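Local coordinates for envelope protein (White spot syndrome virus, PDB 7DDA), which is a viral envelope protein whose C-terminal domain, the part described here, binds sulfate at sites held responsible for heparin binding, at residues A[38-41]-A[42-45]. Numbering follows the deposited sequence.
Sequences KADC and ETGD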
loop_
_atom_site.group_PDB
_atom_site.type_symbol
_atom_site.label_atom_id
_atom_site.label_comp_id
_atom_site.label_asym_id
_atom_site.label_seq_id
_atom_site.Cartn_x
_atom_site.Cartn_y
_atom_site.Cartn_z
ATOM N N LYS A 38 -5.518 12.441 0.696
ATOM C CA LYS A 38 -4.915 13.067 -0.471
ATOM C C LYS A 38 -4.568 14.521 -0.145
ATOM O O LYS A 38 -5.451 15.309 0.219
ATOM C CB LYS A 38 -5.856 12.994 -1.673
ATOM C CG LYS A 38 -5.332 13.773 -2.870
ATOM C CD LYS A 38 -5.881 13.247 -4.186
ATOM C CE LYS A 38 -7.171 13.914 -4.574
ATOM N NZ LYS A 38 -6.897 15.227 -5.199
ATOM N N ALA A 39 -3.290 14.876 -0.289
ATOM C CA ALA A 39 -2.814 16.224 -0.016
ATOM C C ALA A 39 -2.019 16.752 -1.205
ATOM O O ALA A 39 -1.431 15.986 -1.970
ATOM C CB ALA A 39 -1.943 16.264 1.242
ATOM N N ASP A 40 -1.976 18.071 -1.345
ATOM C CA ASP A 40 -1.326 18.675 -2.499
ATOM C C ASP A 40 0.180 18.816 -2.278
ATOM O O ASP A 40 0.616 19.285 -1.225
ATOM C CB ASP A 40 -1.942 20.035 -2.792
ATOM C CG ASP A 40 -1.396 20.637 -4.049
ATOM O OD1 ASP A 40 -1.899 20.280 -5.136
ATOM O OD2 ASP A 40 -0.429 21.430 -3.942
ATOM N N CYS A 41 0.978 18.433 -3.279
ATOM C CA CYS A 41 2.429 18.426 -3.090
ATOM C C CYS A 41 3.032 19.819 -3.006
ATOM O O CYS A 41 4.148 19.961 -2.504
ATOM C CB CYS A 41 3.131 17.666 -4.211
ATOM S SG CYS A 41 3.076 15.886 -4.068
ATOM N N GLU A 42 2.344 20.840 -3.502
ATOM C CA GLU A 42 2.891 22.190 -3.520
ATOM C C GLU A 42 2.473 23.007 -2.307
ATOM O O GLU A 42 3.312 23.663 -1.688
ATOM C CB GLU A 42 2.470 22.908 -4.810
ATOM C CG GLU A 42 3.099 24.287 -5.029
ATOM C CD GLU A 42 4.510 24.409 -4.438
ATOM O OE1 GLU A 42 5.408 23.640 -4.861
ATOM O OE2 GLU A 42 4.722 25.296 -3.572
ATOM N N THR A 43 1.204 22.978 -1.934
ATOM C CA THR A 43 0.754 23.741 -0.783
ATOM C C THR A 43 0.717 22.922 0.499
ATOM O O THR A 43 0.735 23.502 1.592
ATOM C CB THR A 43 -0.636 24.311 -1.066
ATOM O OG1 THR A 43 -1.589 23.239 -1.171
ATOM C CG2 THR A 43 -0.607 25.100 -2.378
ATOM N N GLY A 44 0.678 21.593 0.394
ATOM C CA GLY A 44 0.425 20.738 1.526
ATOM C C GLY A 44 -1.034 20.564 1.882
ATOM O O GLY A 44 -1.344 19.709 2.717
ATOM N N ASP A 45 -1.944 21.314 1.259
ATOM C CA ASP A 45 -3.341 21.301 1.675
ATOM C C ASP A 45 -3.983 19.934 1.474
ATOM O O ASP A 45 -3.706 19.225 0.506
ATOM C CB ASP A 45 -4.140 22.342 0.902
ATOM C CG ASP A 45 -3.689 23.747 1.186
ATOM O OD1 ASP A 45 -2.886 23.937 2.130
ATOM O OD2 ASP A 45 -4.124 24.658 0.448
#
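Asp40 OD2 draws two consecutive backbone N-H groups onto one oxygen, taking Glu42 N at 2.9 Å and Thr43 N at 3.0 Å. The Thr43 bond is the straighter (N-H...O 164°) and uses the anti lone pair, whereas Glu42 N meets OD2 from above the carboxylate plane. The bond from Glu42 N, two residues on, makes an Asx turn. With chi1 at -175°, CG lies anti to the backbone N and beside the carbonyl carbon, which swings the carboxylate over the turn.

The main chain closes the same loop: Gly44 N donates to Asp40 O (2.8 Å), completing an Asx motif, and Asp40 N to Asp45 O (2.8 Å). Gly44, at positive phi (83°), takes a backbone shape that glycine adopts readily. Alongside the carboxylate, Thr43 OG1 accepts from Asp45 N at 3.1 Å, an ST turn, and packs 3.6 Å from Asp40 CB.

Lys160 forms a salt bridge with Asp40 OD1, and Lys84 pairs with Asp45 OD1. The turn connects strand 30-40 to its antiparallel neighbour 46-52; Lys160 lies on strand 160-170, on the other flank of 30-40, and Lys84 on strand 80-89 of the second sheet.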